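Local structure of PH1570-like domain-containing protein (Pyrococcus horikoshii, 2HQ4) at residues Y48-P53 with A151-K156; R141-N146 with K156-W161; V30-Y35 with L44-E49. The protein is of unknown function but belongs to the Ph1570 family and combines an antiparallel sheet with packed helices in a single chain. All blocks are in the same frame, centred on the assembly; numbering follows the deposited sequence.

Contact 1 of 3, residues Y48-P53 with A151-K156; sequences YELYLP and ANKILK
Glu49 reaches out from helix 40-55 and meets Lys156 in a salt bridge, the principal link of a surface contact that also draws in Leu50 and Lys153. Its CG is anti to the backbone N (chi1 175°) and the chain is extended beyond it, which carries the carboxylate across to Lys156. Lys156 arrives from the opposite direction, its chain bent at chi3, and NZ lies 2.6 Å from Glu49 OE2, on the syn side and 25° out of the carboxylate plane. OE1 is hydrogen-bonded to Tyr157 OH, so the carboxylate is gripped by Lys156, mainly at OE2, and by Tyr157 at OE1. Water fills in around them: one molecule donates to Lys153 O at 2.8 Å and, weakly, to Glu49 OE1. Lys153 NZ itself stays 5.6 Å from Glu49 OE2, too far for a direct salt bridge; a second water links the two, weakly on the carboxylate side. One residue on, Leu50 adds an apolar touch, its CD2 standing 4.3 Å from Lys153 CE. The arrangement is that of two helices packed on a common sheet, joined at the surface by a salt bridge from helix 40-55 to the residue just after helix 150-155, with waters between the helices.

Contact 2 of 3, residues R141-N146 with K156-W161; sequences RLFIFN and KYIWKW
Phe143 and Ile158 make the close apolar part of this contact, where strand 141-145 faces the C-terminal segment of the chain. A chi1 of 57° sets Ile158 CG2 anti to the carbonyl carbon, and this is the branch that meets the Phe143 ring, obliquely, 3.7 Å from Phe143 CE2 and only slightly farther from CZ. Beside this pair runs Arg141, bent at chi3, with Phe143 CZ lying 4.3 Å above one face of the guanidinium, toward its rim. At the guanidinium edge, near its plane, is the carbonyl of Ile158: Arg141 NH2 and Ile158 O are 2.7 Å apart, yet the angle is too poor for a hydrogen bond. The guanidinium has a salt bridge outside the two segments, from NE to Asp137. Replacing Arg141 by an alanine would probably leave Asp137 without its charged mate and open a gap beside the Phe143 ring and the Ile158 carbonyl.

Toward Trp161, the last residue of the chain, the packing slackens. Arg141 NH1 and Trp161 O remain 3.8 Å apart, and the indole leads away to lie against Lys41 and Ala45 of helix 40-55. Lys160 is exposed, and Trp159 points away from the strand.

Around the strand side, regular structure closes in. Strand 141-145 is hydrogen-bonded to strand 134-136 on one flank and to strand 30-36 on the other, while Ile154 of helix 150-155 and Val32 of strand 30-36 also touch Phe143.

Contact 3 of 3, residues V30-Y35 with L44-E49; sequences VEVKFY and LAMIYE
Met46 supplies the whole helix side of this contact, bridging to strand 30-36 through the methyl at the end of its chain. The interactions across it are all apolar. Met46 CE lies 3.9 Å from Val32 CG1, the two side chains meeting at a slant, and a looser touch of 4.4 Å joins Met46 CE to Val30 CG1. Val30 and Val32 are two residues apart on the strand and both point toward the helix, so one methyl can reach a branch of each. The bend at chi3 of the methionine (71°) turns CE off the line of its otherwise extended chain and toward the valines. Such reach is needed, since even the nearest alpha carbons, those of Val30 and Met46, are 9.6 Å apart.

Nothing polar joins the two segments, and their backbones bond within their own helix and sheet. In the helix, Tyr48 N bonds to Leu44 O and Glu49 N to Ala45 O, both at 3.0 Å; in the sheet, Val32 pairs with Phe23 and Lys33 with Ile144. Glu31, between the two valines, points away from the helix.

Further apolar side chains complete the setting: Phe23 of strand 22-25 and Ile154 of helix 150-155 each touch both Met46 and Val32. With three buried apolar side chains and nothing directional between them, the hold of helix on sheet here is probably by dispersion and the exclusion of water.

Overall arrangement
Followed from the N terminus, the chain first closes a short loop at contact 3, where helix 40-55 turns back over strand 30-36. The same helix opens contact 1: the two share Tyr48 and Glu49, and contact 1 then closes a long loop that takes in much of the sheet before ending at 151-156. Contact 2 opens inside that loop and closes beyond it at the C terminus, so contacts 1 and 2 cross, sharing Lys156. Contacts 2 and 3 follow in series, yet meet in space through neighbouring strands 141-145 and 30-36 and through Glu49 with Lys156 and Tyr157. Contact 3 ties helix 40-55 and contact 2 the C-terminal segment to these central strands, while contact 1 links helix 40-55 to the end of helix 150-155.

Contact 1 of 3, residues Y48-P53 with A151-K156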
loop_
_atom_site.group_PDB
_atom_site.type_symbol
_atom_site.label_atom_id
_atom_site.label_comp_id
_atom_site.label_asym_id
_atom_site.label_seq_id
_atom_site.Cartn_x
_atom_site.Cartn_y
_atom_site.Cartn_z
ATOM N N TYR A 48 -7.884 9.267 -0.662
ATOM C CA TYR A 48 -8.650 10.179 0.171
ATOM C C TYR A 48 -7.748 11.138 0.949
ATOM O O TYR A 48 -7.956 12.375 0.944
ATOM C CB TYR A 48 -9.517 9.357 1.119
ATOM C CG TYR A 48 -10.477 10.152 1.985
ATOM C CD1 TYR A 48 -11.785 10.431 1.553
ATOM C CD2 TYR A 48 -10.094 10.582 3.257
ATOM C CE1 TYR A 48 -12.683 11.167 2.385
ATOM C CE2 TYR A 48 -10.970 11.319 4.073
ATOM C CZ TYR A 48 -12.254 11.588 3.626
ATOM O OH TYR A 48 -13.091 12.287 4.468
ATOM N N GLU A 49 -6.759 10.573 1.629
ATOM C CA GLU A 49 -5.855 11.380 2.427
ATOM C C GLU A 49 -5.051 12.359 1.553
ATOM O O GLU A 49 -4.855 13.502 1.963
ATOM C CB GLU A 49 -4.935 10.493 3.277
ATOM C CG GLU A 49 -3.876 11.286 4.042
ATOM C CD GLU A 49 -3.082 10.445 5.015
ATOM O OE1 GLU A 49 -3.546 9.338 5.383
ATOM O OE2 GLU A 49 -1.991 10.906 5.442
ATOM N N LEU A 50 -4.626 11.929 0.361
ATOM C CA LEU A 50 -3.872 12.779 -0.552
ATOM C C LEU A 50 -4.663 14.026 -1.037
ATOM O O LEU A 50 -4.085 15.115 -1.182
ATOM C CB LEU A 50 -3.357 11.995 -1.758
ATOM C CG LEU A 50 -2.117 11.092 -1.623
ATOM C CD1 LEU A 50 -1.825 10.416 -2.980
ATOM C CD2 LEU A 50 -0.861 11.940 -1.161
ATOM N N TYR A 51 -5.971 13.848 -1.255
ATOM C CA TYR A 51 -6.823 14.867 -1.882
ATOM C C TYR A 51 -7.748 15.581 -0.899
ATOM O O TYR A 51 -8.348 16.608 -1.240
ATOM C CB TYR A 51 -7.585 14.268 -3.106
ATOM C CG TYR A 51 -6.636 14.152 -4.264
ATOM C CD1 TYR A 51 -6.368 15.266 -5.072
ATOM C CD2 TYR A 51 -5.864 12.993 -4.456
ATOM C CE1 TYR A 51 -5.430 15.203 -6.116
ATOM C CE2 TYR A 51 -4.901 12.908 -5.501
ATOM C CZ TYR A 51 -4.705 14.021 -6.326
ATOM O OH TYR A 51 -3.789 13.968 -7.343
ATOM N N LEU A 52 -7.805 15.077 0.330
ATOM C CA LEU A 52 -8.529 15.714 1.428
ATOM C C LEU A 52 -8.229 17.209 1.553
ATOM O O LEU A 52 -9.174 18.002 1.687
ATOM C CB LEU A 52 -8.267 14.988 2.753
ATOM C CG LEU A 52 -8.884 15.474 4.046
ATOM C CD1 LEU A 52 -10.403 15.593 3.875
ATOM C CD2 LEU A 52 -8.546 14.458 5.127
ATOM N N PRO A 53 -6.939 17.604 1.519
ATOM C CA PRO A 53 -6.643 19.038 1.593
ATOM C C PRO A 53 -7.273 19.901 0.492
ATOM O O PRO A 53 -7.644 21.030 0.773
ATOM C CB PRO A 53 -5.107 19.084 1.487
ATOM C CG PRO A 53 -4.641 17.748 2.055
ATOM C CD PRO A 53 -5.692 16.808 1.472
ATOM N N ALA A 151 6.003 4.554 2.676
ATOM C CA ALA A 151 5.757 3.559 3.741
ATOM C C ALA A 151 4.753 4.054 4.778
ATOM O O ALA A 151 3.834 3.340 5.101
ATOM C CB ALA A 151 7.069 3.104 4.457
ATOM N N ASN A 152 4.934 5.272 5.298
ATOM C CA ASN A 152 4.029 5.787 6.354
ATOM C C ASN A 152 2.586 5.963 5.920
ATOM O O ASN A 152 1.685 5.831 6.740
ATOM C CB ASN A 152 4.540 7.119 6.965
ATOM C CG ASN A 152 6.009 6.994 7.471
ATOM O OD1 ASN A 152 6.271 7.013 8.687
ATOM N ND2 ASN A 152 6.937 6.820 6.539
ATOM N N LYS A 153 2.396 6.313 4.663
ATOM C CA LYS A 153 1.065 6.472 4.067
ATOM C C LYS A 153 0.304 5.134 4.078
ATOM O O LYS A 153 -0.931 5.118 4.227
ATOM C CB LYS A 153 1.200 6.967 2.647
ATOM C CG LYS A 153 1.855 8.395 2.545
ATOM C CD LYS A 153 1.897 8.820 1.066
ATOM C CE LYS A 153 2.554 10.218 0.837
ATOM N NZ LYS A 153 2.461 11.161 1.988
ATOM N N ILE A 154 1.040 4.048 3.859
ATOM C CA ILE A 154 0.502 2.666 3.908
ATOM C C ILE A 154 0.295 2.201 5.321
ATOM O O ILE A 154 -0.787 1.680 5.655
ATOM C CB ILE A 154 1.405 1.661 3.112
ATOM C CG1 ILE A 154 1.415 2.001 1.621
ATOM C CG2 ILE A 154 0.946 0.174 3.262
ATOM C CD1 ILE A 154 2.651 1.429 0.890
ATOM N N LEU A 155 1.305 2.405 6.169
ATOM C CA LEU A 155 1.324 1.868 7.526
ATOM C C LEU A 155 0.131 2.376 8.327
ATOM O O LEU A 155 -0.364 1.672 9.216
ATOM C CB LEU A 155 2.627 2.239 8.232
ATOM C CG LEU A 155 3.924 1.541 7.801
ATOM C CD1 LEU A 155 5.162 2.166 8.519
ATOM C CD2 LEU A 155 3.795 0.039 8.066
ATOM N N LYS A 156 -0.348 3.569 7.962
ATOM C CA LYS A 156 -1.484 4.216 8.652
ATOM C C LYS A 156 -2.805 3.413 8.509
ATOM O O LYS A 156 -3.688 3.481 9.381
ATOM C CB LYS A 156 -1.650 5.630 8.110
ATOM C CG LYS A 156 -2.869 6.377 8.602
ATOM C CD LYS A 156 -2.888 7.826 8.090
ATOM C CE LYS A 156 -1.516 8.471 8.197
ATOM N NZ LYS A 156 -1.590 9.888 7.754
HETATM O O HOH W 1 -2.031 7.573 3.619
HETATM O O HOH W 2 -0.739 11.244 2.283
#

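Contact 2 of 3, residues R141-N146 with K156-W161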
loop_
_atom_site.group_PDB
_atom_site.type_symbol
_atom_site.label_atom_id
_atom_site.label_comp_id
_atom_site.label_asym_id
_atom_site.label_seq_id
_atom_site.Cartn_x
_atom_site.Cartn_y
_atom_site.Cartn_z
ATOM N N ARG A 141 -0.201 -9.124 2.410
ATOM C CA ARG A 141 -0.173 -8.152 1.324
ATOM C C ARG A 141 1.232 -7.589 1.243
ATOM O O ARG A 141 1.862 -7.274 2.288
ATOM C CB ARG A 141 -1.163 -7.034 1.625
ATOM C CG ARG A 141 -2.541 -7.612 1.903
ATOM C CD ARG A 141 -3.490 -6.569 2.293
ATOM N NE ARG A 141 -3.212 -5.929 3.582
ATOM C CZ ARG A 141 -4.101 -5.151 4.156
ATOM N NH1 ARG A 141 -5.262 -4.987 3.535
ATOM N NH2 ARG A 141 -3.875 -4.575 5.318
ATOM N N LEU A 142 1.719 -7.500 0.019
ATOM C CA LEU A 142 3.010 -6.922 -0.268
ATOM C C LEU A 142 2.784 -5.652 -1.105
ATOM O O LEU A 142 2.217 -5.709 -2.241
ATOM C CB LEU A 142 3.862 -7.945 -1.027
ATOM C CG LEU A 142 5.189 -7.362 -1.533
ATOM C CD1 LEU A 142 6.238 -7.228 -0.360
ATOM C CD2 LEU A 142 5.683 -8.255 -2.611
ATOM N N PHE A 143 3.193 -4.519 -0.540
ATOM C CA PHE A 143 3.107 -3.231 -1.226
ATOM C C PHE A 143 4.473 -2.900 -1.812
ATOM O O PHE A 143 5.504 -3.188 -1.172
ATOM C CB PHE A 143 2.772 -2.149 -0.218
ATOM C CG PHE A 143 1.449 -2.339 0.462
ATOM C CD1 PHE A 143 0.295 -1.676 -0.034
ATOM C CD2 PHE A 143 1.352 -3.145 1.610
ATOM C CE1 PHE A 143 -0.967 -1.845 0.619
ATOM C CE2 PHE A 143 0.127 -3.337 2.257
ATOM C CZ PHE A 143 -1.047 -2.661 1.750
ATOM N N ILE A 144 4.512 -2.348 -3.015
ATOM C CA ILE A 144 5.788 -1.872 -3.575
ATOM C C ILE A 144 5.502 -0.426 -3.926
ATOM O O ILE A 144 4.365 -0.104 -4.336
ATOM C CB ILE A 144 6.364 -2.729 -4.756
ATOM C CG1 ILE A 144 5.436 -2.764 -5.979
ATOM C CG2 ILE A 144 6.707 -4.233 -4.271
ATOM C CD1 ILE A 144 6.122 -3.437 -7.244
ATOM N N PHE A 145 6.479 0.451 -3.734
ATOM C CA PHE A 145 6.243 1.869 -3.908
ATOM C C PHE A 145 7.514 2.597 -4.394
ATOM O O PHE A 145 8.614 2.025 -4.338
ATOM C CB PHE A 145 5.648 2.473 -2.602
ATOM C CG PHE A 145 6.279 1.936 -1.304
ATOM C CD1 PHE A 145 7.449 2.506 -0.787
ATOM C CD2 PHE A 145 5.671 0.874 -0.610
ATOM C CE1 PHE A 145 8.021 2.014 0.411
ATOM C CE2 PHE A 145 6.200 0.364 0.547
ATOM C CZ PHE A 145 7.409 0.936 1.080
ATOM N N ASN A 146 7.383 3.858 -4.828
ATOM C CA ASN A 146 8.480 4.473 -5.589
ATOM C C ASN A 146 9.506 5.190 -4.700
ATOM O O ASN A 146 10.611 5.441 -5.163
ATOM C CB ASN A 146 7.930 5.479 -6.641
ATOM C CG ASN A 146 7.178 6.598 -5.987
ATOM O OD1 ASN A 146 6.357 6.342 -5.101
ATOM N ND2 ASN A 146 7.471 7.863 -6.370
ATOM N N LYS A 156 -0.348 3.569 7.962
ATOM C CA LYS A 156 -1.484 4.216 8.652
ATOM C C LYS A 156 -2.805 3.413 8.509
ATOM O O LYS A 156 -3.688 3.481 9.381
ATOM C CB LYS A 156 -1.650 5.630 8.110
ATOM C CG LYS A 156 -2.869 6.377 8.602
ATOM C CD LYS A 156 -2.888 7.826 8.090
ATOM C CE LYS A 156 -1.516 8.471 8.197
ATOM N NZ LYS A 156 -1.590 9.888 7.754
ATOM N N TYR A 157 -2.915 2.645 7.430
ATOM C CA TYR A 157 -4.199 2.050 7.043
ATOM C C TYR A 157 -4.198 0.539 6.953
ATOM O O TYR A 157 -5.260 -0.069 6.689
ATOM C CB TYR A 157 -4.675 2.618 5.710
ATOM C CG TYR A 157 -4.931 4.096 5.786
ATOM C CD1 TYR A 157 -5.904 4.605 6.644
ATOM C CD2 TYR A 157 -4.222 4.981 4.983
ATOM C CE1 TYR A 157 -6.149 5.979 6.709
ATOM C CE2 TYR A 157 -4.456 6.352 5.043
ATOM C CZ TYR A 157 -5.410 6.831 5.905
ATOM O OH TYR A 157 -5.636 8.180 5.950
ATOM N N ILE A 158 -3.050 -0.085 7.182
ATOM C CA ILE A 158 -2.995 -1.545 6.929
ATOM C C ILE A 158 -3.678 -2.370 7.983
ATOM O O ILE A 158 -3.828 -3.594 7.809
ATOM C CB ILE A 158 -1.565 -2.122 6.758
ATOM C CG1 ILE A 158 -0.691 -1.815 7.987
ATOM C CG2 ILE A 158 -0.980 -1.739 5.408
ATOM C CD1 ILE A 158 0.698 -2.511 7.921
ATOM N N TRP A 159 -4.057 -1.731 9.085
ATOM C CA TRP A 159 -4.692 -2.477 10.186
ATOM C C TRP A 159 -6.186 -2.418 10.114
ATOM O O TRP A 159 -6.860 -3.167 10.808
ATOM C CB TRP A 159 -4.205 -1.972 11.538
ATOM C CG TRP A 159 -2.763 -2.118 11.629
ATOM C CD1 TRP A 159 -1.843 -1.115 11.708
ATOM C CD2 TRP A 159 -2.022 -3.355 11.586
ATOM N NE1 TRP A 159 -0.575 -1.648 11.739
ATOM C CE2 TRP A 159 -0.654 -3.016 11.667
ATOM C CE3 TRP A 159 -2.385 -4.712 11.502
ATOM C CZ2 TRP A 159 0.364 -3.986 11.656
ATOM C CZ3 TRP A 159 -1.371 -5.686 11.492
ATOM C CH2 TRP A 159 -0.016 -5.311 11.584
ATOM N N LYS A 160 -6.688 -1.498 9.294
ATOM C CA LYS A 160 -8.105 -1.205 9.189
ATOM C C LYS A 160 -8.909 -2.091 8.212
ATOM O O LYS A 160 -10.140 -2.135 8.309
ATOM C CB LYS A 160 -8.313 0.274 8.823
ATOM C CG LYS A 160 -8.583 1.207 9.989
ATOM C CD LYS A 160 -9.813 2.083 9.669
ATOM C CE LYS A 160 -9.981 3.280 10.622
ATOM N NZ LYS A 160 -8.803 4.214 10.571
ATOM N N TRP A 161 -8.259 -2.805 7.286
ATOM C CA TRP A 161 -9.030 -3.486 6.211
ATOM C C TRP A 161 -8.551 -4.858 5.649
ATOM O O TRP A 161 -7.772 -5.602 6.269
ATOM C CB TRP A 161 -9.276 -2.479 5.064
ATOM C CG TRP A 161 -10.135 -1.292 5.473
ATOM C CD1 TRP A 161 -11.464 -1.322 5.824
ATOM C CD2 TRP A 161 -9.734 0.082 5.565
ATOM N NE1 TRP A 161 -11.908 -0.060 6.134
ATOM C CE2 TRP A 161 -10.868 0.823 5.986
ATOM C CE3 TRP A 161 -8.528 0.761 5.342
ATOM C CZ2 TRP A 161 -10.829 2.209 6.182
ATOM C CZ3 TRP A 161 -8.488 2.134 5.547
ATOM C CH2 TRP A 161 -9.634 2.845 5.954
#

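Contact 3 of 3, residues V30-Y35 with L44-E49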
loop_
_atom_site.group_PDB
_atom_site.type_symbol
_atom_site.label_atom_id
_atom_site.label_comp_id
_atom_site.label_asym_id
_atom_site.label_seq_id
_atom_site.Cartn_x
_atom_site.Cartn_y
_atom_site.Cartn_z
ATOM N N VAL A 30 3.453 9.805 -5.835
ATOM C CA VAL A 30 3.159 8.639 -4.976
ATOM C C VAL A 30 2.736 7.527 -5.933
ATOM O O VAL A 30 1.838 7.714 -6.732
ATOM C CB VAL A 30 2.029 8.921 -3.934
ATOM C CG1 VAL A 30 1.616 7.655 -3.166
ATOM C CG2 VAL A 30 2.427 10.023 -2.922
ATOM N N GLU A 31 3.420 6.390 -5.870
ATOM C CA GLU A 31 3.146 5.259 -6.748
ATOM C C GLU A 31 3.186 4.072 -5.833
ATOM O O GLU A 31 4.132 3.910 -5.046
ATOM C CB GLU A 31 4.253 5.099 -7.811
ATOM C CG GLU A 31 4.430 6.346 -8.697
ATOM C CD GLU A 31 5.442 6.170 -9.795
ATOM O OE1 GLU A 31 6.063 5.093 -9.859
ATOM O OE2 GLU A 31 5.610 7.129 -10.589
ATOM N N VAL A 32 2.151 3.248 -5.931
ATOM C CA VAL A 32 2.049 2.048 -5.103
ATOM C C VAL A 32 1.332 0.937 -5.894
ATOM O O VAL A 32 0.386 1.219 -6.639
ATOM C CB VAL A 32 1.369 2.337 -3.715
ATOM C CG1 VAL A 32 -0.051 2.980 -3.863
ATOM C CG2 VAL A 32 1.349 1.041 -2.795
ATOM N N LYS A 33 1.816 -0.291 -5.761
ATOM C CA LYS A 33 1.114 -1.468 -6.288
ATOM C C LYS A 33 1.114 -2.510 -5.175
ATOM O O LYS A 33 1.968 -2.478 -4.296
ATOM C CB LYS A 33 1.843 -2.011 -7.532
ATOM C CG LYS A 33 1.734 -1.140 -8.815
ATOM C CD LYS A 33 2.549 -1.660 -10.032
ATOM C CE LYS A 33 4.024 -1.919 -9.725
ATOM N NZ LYS A 33 4.892 -2.380 -10.927
ATOM N N PHE A 34 0.145 -3.423 -5.180
ATOM C CA PHE A 34 0.096 -4.454 -4.136
ATOM C C PHE A 34 -0.033 -5.810 -4.773
ATOM O O PHE A 34 -0.513 -5.926 -5.921
ATOM C CB PHE A 34 -1.060 -4.207 -3.140
ATOM C CG PHE A 34 -2.409 -4.480 -3.700
ATOM C CD1 PHE A 34 -3.147 -3.456 -4.279
ATOM C CD2 PHE A 34 -2.966 -5.790 -3.638
ATOM C CE1 PHE A 34 -4.432 -3.684 -4.818
ATOM C CE2 PHE A 34 -4.235 -6.037 -4.216
ATOM C CZ PHE A 34 -4.976 -4.973 -4.783
ATOM N N TYR A 35 0.455 -6.820 -4.046
ATOM C CA TYR A 35 0.472 -8.241 -4.506
ATOM C C TYR A 35 -0.007 -9.083 -3.340
ATOM O O TYR A 35 0.149 -8.692 -2.206
ATOM C CB TYR A 35 1.902 -8.629 -4.971
ATOM C CG TYR A 35 2.244 -7.756 -6.149
ATOM C CD1 TYR A 35 1.822 -8.112 -7.429
ATOM C CD2 TYR A 35 2.881 -6.525 -5.967
ATOM C CE1 TYR A 35 2.039 -7.264 -8.516
ATOM C CE2 TYR A 35 3.078 -5.656 -7.055
ATOM C CZ TYR A 35 2.696 -6.068 -8.310
ATOM O OH TYR A 35 2.897 -5.243 -9.387
ATOM N N LEU A 44 -7.489 3.152 -1.453
ATOM C CA LEU A 44 -8.577 4.158 -1.400
ATOM C C LEU A 44 -8.370 5.158 -0.288
ATOM O O LEU A 44 -8.531 6.380 -0.481
ATOM C CB LEU A 44 -9.948 3.480 -1.178
ATOM C CG LEU A 44 -10.452 2.712 -2.381
ATOM C CD1 LEU A 44 -11.767 1.926 -2.025
ATOM C CD2 LEU A 44 -10.726 3.736 -3.462
ATOM N N ALA A 45 -7.997 4.660 0.885
ATOM C CA ALA A 45 -7.730 5.550 2.014
ATOM C C ALA A 45 -6.546 6.483 1.730
ATOM O O ALA A 45 -6.573 7.664 2.096
ATOM C CB ALA A 45 -7.487 4.722 3.281
ATOM N N MET A 46 -5.505 5.961 1.083
ATOM C CA MET A 46 -4.350 6.806 0.699
ATOM C C MET A 46 -4.766 7.931 -0.261
ATOM O O MET A 46 -4.268 9.053 -0.144
ATOM C CB MET A 46 -3.256 5.929 0.017
ATOM C CG MET A 46 -2.556 4.879 0.974
ATOM S SD MET A 46 -1.535 3.657 0.105
ATOM C CE MET A 46 -0.180 4.746 -0.409
ATOM N N ILE A 47 -5.639 7.625 -1.228
ATOM C CA ILE A 47 -6.138 8.608 -2.214
ATOM C C ILE A 47 -6.953 9.696 -1.517
ATOM O O ILE A 47 -6.744 10.896 -1.737
ATOM C CB ILE A 47 -6.987 7.894 -3.334
ATOM C CG1 ILE A 47 -6.069 7.104 -4.257
ATOM C CG2 ILE A 47 -7.777 8.913 -4.166
ATOM C CD1 ILE A 47 -6.794 5.931 -5.125
ATOM N N TYR A 48 -7.884 9.267 -0.662
ATOM C CA TYR A 48 -8.650 10.179 0.171
ATOM C C TYR A 48 -7.748 11.138 0.949
ATOM O O TYR A 48 -7.956 12.375 0.944
ATOM C CB TYR A 48 -9.517 9.357 1.119
ATOM C CG TYR A 48 -10.477 10.152 1.985
ATOM C CD1 TYR A 48 -11.785 10.431 1.553
ATOM C CD2 TYR A 48 -10.094 10.582 3.257
ATOM C CE1 TYR A 48 -12.683 11.167 2.385
ATOM C CE2 TYR A 48 -10.970 11.319 4.073
ATOM C CZ TYR A 48 -12.254 11.588 3.626
ATOM O OH TYR A 48 -13.091 12.287 4.468
ATOM N N GLU A 49 -6.759 10.573 1.629
ATOM C CA GLU A 49 -5.855 11.380 2.427
ATOM C C GLU A 49 -5.051 12.359 1.553
ATOM O O GLU A 49 -4.855 13.502 1.963
ATOM C CB GLU A 49 -4.935 10.493 3.277
ATOM C CG GLU A 49 -3.876 11.286 4.042
ATOM C CD GLU A 49 -3.082 10.445 5.015
ATOM O OE1 GLU A 49 -3.546 9.338 5.383
ATOM O OE2 GLU A 49 -1.991 10.906 5.442
#